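Local coordinates for protein probable glutaredoxin ssr2061 (Synechocystis sp., PDB 4MJE) that probably acts as a glutathione-disulfide oxidoreductase of the thioredoxin fold, reducing low-molecular-weight disulfides and protein disulfides, at residues Glu19-Trp23 against Arg55-Arg61; Ala60-Gly64 against Asp74-Ile78. The protein carries 1 engineered substitution. Residues are numbered along the deposited sequence.

Contact 1. Residues Glu19-Trp23 against Arg55-Arg61; sequences EIYTW and REAMAAR
Residues 19-22 are an extended strand, and residues 55-61 belong to helix 52-61. The helix lies across one face of the sheet. The two short axes approach to 10.2 Å, with N-to-C directions 132° apart (signed crossing angle -132°). The CA atoms of Tyr-21 and Met-58 are 7.4 Å apart and set the register. Strand side chains alternate: Glu-19 and Tyr-21 point toward the helix, Thr-22 away from it. Tyr-21 (chi1 m) lays its ring under Met-58 (t, t, p). Met-58 CG sits 3.5 Å from the Tyr-21 ring centroid in a CH-pi contact over one face. Met-58 SD lies 4.3 Å from that centroid, obliquely, as a Met-aromatic contact, and 3.4 Å from Tyr-21 CB.

Arg-61 reaches the strand with chi1 m and chi2 t. Arg-61 NH1 donates to Tyr-21 OH (2.8 Å) and Glu-19 OE1 (3.1 Å); Arg-61 NH2 donates to Glu-19 OE2 (2.8 Å), so the salt bridge is bidentate. Glu-19 OE1 also hydrogen-bonds Tyr-46 OH. At the other end, water 1 accepts from Trp-23 NE1 (3.0 Å) and Arg-55 NE (2.9 Å). Trp-23 NE1 also makes a weak hydrogen bond to the carbonyl of Ile-48. Arg-55 NH2 lies 3.2 Å from Trp-23 CZ2, while Arg-55 NH1 is satisfied by the carbonyl of Arg-66.

This is helix-on-sheet packing of the thioredoxin fold. Strand 18-22 runs between strands 44-47 (parallel) and 70-73 (antiparallel), paired through backbone hydrogen bonds. Ile-20 faces helix 27-39 on the opposite side of the sheet from helix 52-61.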
ATOM      1  N   GLU A  19      -2.677  -0.787   0.923  1.00  3.38           N
ATOM      2  CA  GLU A  19      -2.546  -1.110   2.339  1.00  3.16           C
ATOM      3  C   GLU A  19      -1.085  -1.241   2.714  1.00  3.24           C
ATOM      4  O   GLU A  19      -0.301  -1.857   1.980  1.00  4.19           O
ATOM      5  CB  GLU A  19      -3.220  -2.439   2.674  1.00  4.13           C
ATOM      6  CG  GLU A  19      -4.685  -2.516   2.311  1.00  4.76           C
ATOM      7  CD  GLU A  19      -5.176  -3.944   2.299  1.00  4.82           C
ATOM      8  OE1 GLU A  19      -5.755  -4.397   3.311  1.00  5.55           O
ATOM      9  OE2 GLU A  19      -4.975  -4.633   1.282  1.00  7.65           O
ATOM     10  N   ILE A  20      -0.733  -0.679   3.861  1.00  2.88           N
ATOM     11  CA  ILE A  20       0.608  -0.880   4.395  1.00  2.57           C
ATOM     12  C   ILE A  20       0.548  -1.140   5.892  1.00  3.31           C
ATOM     13  O   ILE A  20      -0.081  -0.378   6.631  1.00  3.42           O
ATOM     14  CB  ILE A  20       1.543   0.326   4.086  1.00  2.73           C
ATOM     15  CG1 ILE A  20       2.956   0.034   4.599  1.00  2.77           C
ATOM     16  CG2 ILE A  20       1.000   1.653   4.638  1.00  3.74           C
ATOM     17  CD1 ILE A  20       3.994   1.017   4.162  1.00  4.66           C
ATOM     18  N   TYR A  21       1.152  -2.257   6.308  1.00  3.54           N
ATOM     19  CA  TYR A  21       1.297  -2.611   7.710  1.00  3.33           C
ATOM     20  C   TYR A  21       2.629  -2.068   8.235  1.00  3.47           C
ATOM     21  O   TYR A  21       3.678  -2.231   7.599  1.00  3.78           O
ATOM     22  CB  TYR A  21       1.291  -4.127   7.934  1.00  4.38           C
ATOM     23  CG  TYR A  21       0.074  -4.911   7.503  1.00  3.57           C
ATOM     24  CD1 TYR A  21      -0.783  -5.479   8.439  1.00  4.62           C
ATOM     25  CD2 TYR A  21      -0.167  -5.181   6.158  1.00  4.47           C
ATOM     26  CE1 TYR A  21      -1.864  -6.256   8.038  1.00  4.25           C
ATOM     27  CE2 TYR A  21      -1.242  -5.952   5.761  1.00  4.77           C
ATOM     28  CZ  TYR A  21      -2.068  -6.478   6.696  1.00  4.41           C
ATOM     29  OH  TYR A  21      -3.113  -7.271   6.288  1.00  5.75           O
ATOM     30  N   THR A  22       2.586  -1.422   9.398  1.00  3.77           N
ATOM     31  CA  THR A  22       3.760  -0.729   9.907  1.00  3.15           C
ATOM     32  C   THR A  22       3.893  -0.841  11.424  1.00  3.64           C
ATOM     33  O   THR A  22       2.935  -1.138  12.135  1.00  4.07           O
ATOM     34  CB  THR A  22       3.669   0.782   9.639  1.00  3.55           C
ATOM     35  OG1 THR A  22       2.565   1.295  10.376  1.00  4.33           O
ATOM     36  CG2 THR A  22       3.489   1.115   8.183  1.00  4.43           C
ATOM     37  N   TRP A  23       5.112  -0.561  11.898  1.00  3.71           N
ATOM     38  CA  TRP A  23       5.297   0.057  13.198  1.00  4.90           C
ATOM     39  C   TRP A  23       5.639   1.523  12.922  1.00  3.64           C
ATOM     40  O   TRP A  23       6.416   1.826  12.022  1.00  4.62           O
ATOM     41  CB  TRP A  23       6.404  -0.643  14.009  1.00  3.51           C
ATOM     42  CG  TRP A  23       5.914  -1.796  14.813  1.00  3.00           C
ATOM     43  CD1 TRP A  23       4.746  -2.480  14.633  1.00  3.87           C
ATOM     44  CD2 TRP A  23       6.576  -2.407  15.936  1.00  4.63           C
ATOM     45  NE1 TRP A  23       4.636  -3.476  15.576  1.00  4.39           N
ATOM     46  CE2 TRP A  23       5.745  -3.447  16.387  1.00  4.35           C
ATOM     47  CE3 TRP A  23       7.794  -2.176  16.596  1.00  3.99           C
ATOM     48  CZ2 TRP A  23       6.082  -4.252  17.475  1.00  4.32           C
ATOM     49  CZ3 TRP A  23       8.129  -2.987  17.662  1.00  4.61           C
ATOM     50  CH2 TRP A  23       7.280  -4.008  18.089  1.00  5.46           C
ATOM     51  N   ARG A  55      -0.001  -8.659  13.859  1.00  6.08           N
ATOM     52  CA  ARG A  55       1.161  -9.168  13.146  1.00  6.41           C
ATOM     53  C   ARG A  55       0.908 -10.563  12.569  1.00  6.29           C
ATOM     54  O   ARG A  55       1.347 -10.892  11.476  1.00  6.72           O
ATOM     55  CB  ARG A  55       2.387  -9.215  14.054  1.00  6.74           C
ATOM     56  CG  ARG A  55       3.685  -9.465  13.314  1.00  7.24           C
ATOM     57  CD  ARG A  55       4.191  -8.195  12.669  1.00  9.26           C
ATOM     58  NE  ARG A  55       4.701  -7.311  13.711  1.00  8.55           N
ATOM     59  CZ  ARG A  55       5.986  -7.074  13.966  1.00  6.48           C
ATOM     60  NH1 ARG A  55       6.956  -7.547  13.189  1.00  6.84           N
ATOM     61  NH2 ARG A  55       6.314  -6.311  15.005  1.00  8.79           N
ATOM     62  N   GLU A  56       0.193 -11.403  13.308  1.00  7.50           N
ATOM     63  CA  GLU A  56      -0.111 -12.739  12.800  1.00  7.28           C
ATOM     64  C   GLU A  56      -1.136 -12.684  11.651  1.00  8.17           C
ATOM     65  O   GLU A  56      -1.056 -13.465  10.711  1.00  8.47           O
ATOM     66  CB  GLU A  56      -0.610 -13.625  13.943  1.00  9.14           C
ATOM     67  CG  GLU A  56       0.394 -13.871  15.092  1.00 12.47           C
ATOM     68  CD  GLU A  56       1.823 -13.983  14.645  1.00 26.91           C
ATOM     69  OE1 GLU A  56       2.078 -14.744  13.697  1.00 36.35           O
ATOM     70  OE2 GLU A  56       2.680 -13.313  15.253  1.00 34.60           O
ATOM     71  N   ALA A  57      -2.092 -11.763  11.708  1.00  6.64           N
ATOM     72  CA  ALA A  57      -3.005 -11.555  10.586  1.00  6.45           C
ATOM     73  C   ALA A  57      -2.209 -11.103   9.374  1.00  6.09           C
ATOM     74  O   ALA A  57      -2.435 -11.600   8.274  1.00  6.62           O
ATOM     75  CB  ALA A  57      -4.076 -10.521  10.937  1.00  7.17           C
ATOM     76  N   MET A  58      -1.283 -10.167   9.576  1.00  5.69           N
ATOM     77  CA  MET A  58      -0.410  -9.729   8.491  1.00  5.45           C
ATOM     78  C   MET A  58       0.363 -10.900   7.896  1.00  6.44           C
ATOM     79  O   MET A  58       0.380 -11.080   6.676  1.00  6.25           O
ATOM     80  CB  MET A  58       0.591  -8.695   9.005  1.00  6.26           C
ATOM     81  CG  MET A  58       1.469  -8.115   7.922  1.00  5.10           C
ATOM     82  SD  MET A  58       2.812  -7.131   8.594  1.00  5.82           S
ATOM     83  CE  MET A  58       3.965  -8.424   9.067  1.00  6.07           C
ATOM     84  N   ALA A  59       0.996 -11.708   8.751  1.00  7.35           N
ATOM     85  CA  ALA A  59       1.817 -12.826   8.273  1.00  7.01           C
ATOM     86  C   ALA A  59       0.987 -13.820   7.464  1.00  7.43           C
ATOM     87  O   ALA A  59       1.475 -14.427   6.511  1.00  8.07           O
ATOM     88  CB  ALA A  59       2.486 -13.520   9.438  1.00  8.05           C
ATOM     89  N   ALA A  60      -0.270 -13.988   7.848  1.00  8.65           N
ATOM     90  CA  ALA A  60      -1.148 -14.922   7.160  1.00 10.11           C
ATOM     91  C   ALA A  60      -1.376 -14.494   5.701  1.00  8.80           C
ATOM     92  O   ALA A  60      -1.619 -15.333   4.832  1.00  9.22           O
ATOM     93  CB  ALA A  60      -2.460 -15.012   7.900  1.00 12.53           C
ATOM     94  N   ARG A  61      -1.322 -13.191   5.436  1.00  7.04           N
ATOM     95  CA  ARG A  61      -1.443 -12.660   4.074  1.00  6.90           C
ATOM     96  C   ARG A  61      -0.127 -12.455   3.352  1.00  7.08           C
ATOM     97  O   ARG A  61      -0.097 -12.360   2.127  1.00  9.93           O
ATOM     98  CB  ARG A  61      -2.085 -11.280   4.090  1.00  8.86           C
ATOM     99  CG  ARG A  61      -3.552 -11.225   4.242  1.00  9.70           C
ATOM    100  CD  ARG A  61      -3.972  -9.766   4.260  1.00 13.31           C
ATOM    101  NE  ARG A  61      -4.261  -9.191   2.950  1.00  8.15           N
ATOM    102  CZ  ARG A  61      -4.391  -7.885   2.722  1.00  6.67           C
ATOM    103  NH1 ARG A  61      -4.177  -7.011   3.699  1.00  5.88           N
ATOM    104  NH2 ARG A  61      -4.735  -7.440   1.531  1.00  7.16           N
TER
HETATM  105  O   HOH W   1       3.122  -6.078  15.788  1.00  7.47           O

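Contact 2. Residues Ala60-Gly64 against Asp74-Ile78; sequences ARANG and DDQHI
Segment 60-64 leaves the end region of helix 52-61. Asn-63 (phi/psi 60/30) and Gly-64 (81/0) both have positive phi. Across from it, Asp-74 (46/44) and Asp-75 (76/-1) make the turn into strand 76-78. The nearest CA pair is Ala-62 and His-77, at 6.4 Å.

A CH-pi contact centres on the His-77 ring, whose CB points toward the loop (chi1 t). Ala-62 CA packs over one face, 3.9 Å from the His-77 ring centroid. Ala-62 CB is 3.6 Å from His-77 NE2.

One direct hydrogen bond runs from His-77 ND1 to Asn-63 OD1 (3.3 Å); His-77 NE2 hydrogen-bonds Gln-70 OE1.

Water 3 donates to Asn-63 OD1 (2.7 Å) and is hydrogen-bonded to His-77 ND1 (2.7 Å). Water 2 accepts from Arg-61 NH2 (2.9 Å) and donates to Asp-75 O (2.9 Å).

The ion pair is long: Arg-61 NH2 to Asp-75 OD1, 3.7 Å. Arg-61 is held mainly by Tyr-21 and Glu-19, and Asp-75 by Lys-17.

The contact closes the loop following a sheet-packed helix of the thioredoxin fold against the antiparallel 70-73/76-79 hairpin, strand 76-79 being at the sheet edge. Phe-72 of strand 70-73 stacks on His-77 and makes a cation-pi contact with Arg-61.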
ATOM      1  N   ALA A  60      -0.270 -13.988   7.848  1.00  8.65           N
ATOM      2  CA  ALA A  60      -1.148 -14.922   7.160  1.00 10.11           C
ATOM      3  C   ALA A  60      -1.376 -14.494   5.701  1.00  8.80           C
ATOM      4  O   ALA A  60      -1.619 -15.333   4.832  1.00  9.22           O
ATOM      5  CB  ALA A  60      -2.460 -15.012   7.900  1.00 12.53           C
ATOM      6  N   ARG A  61      -1.322 -13.191   5.436  1.00  7.04           N
ATOM      7  CA  ARG A  61      -1.443 -12.660   4.074  1.00  6.90           C
ATOM      8  C   ARG A  61      -0.127 -12.455   3.352  1.00  7.08           C
ATOM      9  O   ARG A  61      -0.097 -12.360   2.127  1.00  9.93           O
ATOM     10  CB  ARG A  61      -2.085 -11.280   4.090  1.00  8.86           C
ATOM     11  CG  ARG A  61      -3.552 -11.225   4.242  1.00  9.70           C
ATOM     12  CD  ARG A  61      -3.972  -9.766   4.260  1.00 13.31           C
ATOM     13  NE  ARG A  61      -4.261  -9.191   2.950  1.00  8.15           N
ATOM     14  CZ  ARG A  61      -4.391  -7.885   2.722  1.00  6.67           C
ATOM     15  NH1 ARG A  61      -4.177  -7.011   3.699  1.00  5.88           N
ATOM     16  NH2 ARG A  61      -4.735  -7.440   1.531  1.00  7.16           N
ATOM     17  N   ALA A  62       0.938 -12.279   4.115  1.00  7.92           N
ATOM     18  CA  ALA A  62       2.217 -11.883   3.551  1.00  9.09           C
ATOM     19  C   ALA A  62       3.205 -13.055   3.505  1.00 12.18           C
ATOM     20  O   ALA A  62       4.372 -12.892   3.855  1.00 11.57           O
ATOM     21  CB  ALA A  62       2.787 -10.721   4.350  1.00 10.42           C
ATOM     22  N   ASN A  63       2.738 -14.235   3.101  1.00 10.51           N
ATOM     23  CA  ASN A  63       3.602 -15.416   2.930  1.00 13.74           C
ATOM     24  C   ASN A  63       4.297 -15.841   4.206  1.00 13.86           C
ATOM     25  O   ASN A  63       5.386 -16.432   4.179  1.00 15.39           O
ATOM     26  CB  ASN A  63       4.656 -15.169   1.854  1.00 17.20           C
ATOM     27  CG  ASN A  63       4.049 -14.946   0.507  1.00 20.26           C
ATOM     28  OD1 ASN A  63       4.317 -13.941  -0.149  1.00 28.17           O
ATOM     29  ND2 ASN A  63       3.200 -15.873   0.089  1.00 19.88           N
ATOM     30  N   GLY A  64       3.661 -15.581   5.331  1.00 10.00           N
ATOM     31  CA  GLY A  64       4.238 -15.904   6.615  1.00 10.59           C
ATOM     32  C   GLY A  64       5.262 -14.900   7.136  1.00  8.68           C
ATOM     33  O   GLY A  64       5.807 -15.111   8.218  1.00 11.83           O
ATOM     34  N   ASP A  74      -4.354  -3.579  -4.478  1.00  7.34           N
ATOM     35  CA  ASP A  74      -5.455  -4.362  -5.036  1.00  7.23           C
ATOM     36  C   ASP A  74      -5.363  -5.827  -4.660  1.00  6.94           C
ATOM     37  O   ASP A  74      -5.544  -6.726  -5.468  1.00  8.30           O
ATOM     38  CB  ASP A  74      -5.539  -4.173  -6.542  1.00 12.37           C
ATOM     39  CG  ASP A  74      -6.086  -2.818  -6.905  1.00 22.45           C
ATOM     40  OD1 ASP A  74      -6.746  -2.201  -6.025  1.00 15.11           O
ATOM     41  OD2 ASP A  74      -5.853  -2.368  -8.048  1.00 22.21           O
ATOM     42  N   ASP A  75      -5.053  -6.018  -3.386  1.00  7.12           N
ATOM     43  CA  ASP A  75      -5.040  -7.312  -2.720  1.00  7.62           C
ATOM     44  C   ASP A  75      -3.831  -8.162  -3.059  1.00  7.52           C
ATOM     45  O   ASP A  75      -3.685  -9.249  -2.517  1.00  8.51           O
ATOM     46  CB  ASP A  75      -6.357  -8.089  -2.941  1.00  7.58           C
ATOM     47  CG  ASP A  75      -7.517  -7.473  -2.200  1.00 11.66           C
ATOM     48  OD1 ASP A  75      -7.310  -6.940  -1.095  1.00 10.31           O
ATOM     49  OD2 ASP A  75      -8.639  -7.523  -2.723  1.00 15.60           O
ATOM     50  N   GLN A  76      -2.945  -7.660  -3.914  1.00  7.20           N
ATOM     51  CA  GLN A  76      -1.707  -8.368  -4.213  1.00  6.78           C
ATOM     52  C   GLN A  76      -0.590  -7.944  -3.270  1.00  5.77           C
ATOM     53  O   GLN A  76      -0.363  -6.758  -3.053  1.00  5.66           O
ATOM     54  CB  GLN A  76      -1.273  -8.086  -5.645  1.00  9.19           C
ATOM     55  CG  GLN A  76      -0.018  -8.839  -6.016  1.00 10.31           C
ATOM     56  CD  GLN A  76       0.459  -8.533  -7.415  1.00 14.78           C
ATOM     57  OE1 GLN A  76       0.302  -7.415  -7.915  1.00 18.63           O
ATOM     58  NE2 GLN A  76       1.044  -9.533  -8.064  1.00 25.07           N
ATOM     59  N   HIS A  77       0.124  -8.916  -2.719  1.00  5.57           N
ATOM     60  CA  HIS A  77       1.278  -8.649  -1.883  1.00  4.87           C
ATOM     61  C   HIS A  77       2.430  -8.129  -2.734  1.00  7.45           C
ATOM     62  O   HIS A  77       2.940  -8.821  -3.602  1.00  8.70           O
ATOM     63  CB  HIS A  77       1.694  -9.939  -1.190  1.00  5.91           C
ATOM     64  CG  HIS A  77       2.763  -9.752  -0.165  1.00  6.41           C
ATOM     65  ND1 HIS A  77       3.712 -10.711   0.109  1.00  8.52           N
ATOM     66  CD2 HIS A  77       3.027  -8.714   0.652  1.00  6.26           C
ATOM     67  CE1 HIS A  77       4.515 -10.264   1.056  1.00  9.21           C
ATOM     68  NE2 HIS A  77       4.121  -9.056   1.404  1.00  7.47           N
ATOM     69  N   ILE A  78       2.830  -6.896  -2.483  1.00  5.25           N
ATOM     70  CA  ILE A  78       3.941  -6.257  -3.195  1.00  7.14           C
ATOM     71  C   ILE A  78       5.274  -6.515  -2.498  1.00  8.82           C
ATOM     72  O   ILE A  78       6.306  -6.685  -3.149  1.00  9.60           O
ATOM     73  CB  ILE A  78       3.694  -4.735  -3.309  1.00 10.73           C
ATOM     74  CG1 ILE A  78       2.328  -4.463  -3.944  1.00 11.26           C
ATOM     75  CG2 ILE A  78       4.816  -4.051  -4.085  1.00 11.95           C
ATOM     76  CD1 ILE A  78       2.150  -5.088  -5.318  1.00 15.04           C
TER
HETATM   77  O   HOH W   2      -4.990  -9.889  -0.017  1.00 10.06           O
HETATM   78  O   HOH W   3       4.888 -11.956  -1.937  1.00 20.19           O

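How the contacts relate
Both contacts use helix 52-61 and the same sheet, and their centres are 8 Å apart. Contact 1 is partly buried and seats the helix on an inner strand. Contact 2 lies at the surface and ties the following loop to strand 76-79 at one edge of the sheet, and to the turn before it. It buries less, 193 against 345 Å². Arg-61 belongs to both. Its close charge pairing is in contact 1; in contact 2 its direct ion pair is long, and a water bridges it separately to the Asp-75 backbone carbonyl. The central packing also differs: methionine on tyrosine in one, alanine on histidine in the other. A probable hydrogen bond from Gly-64 N to Ala-59 O (2.7 Å) connects the loop back to the helix.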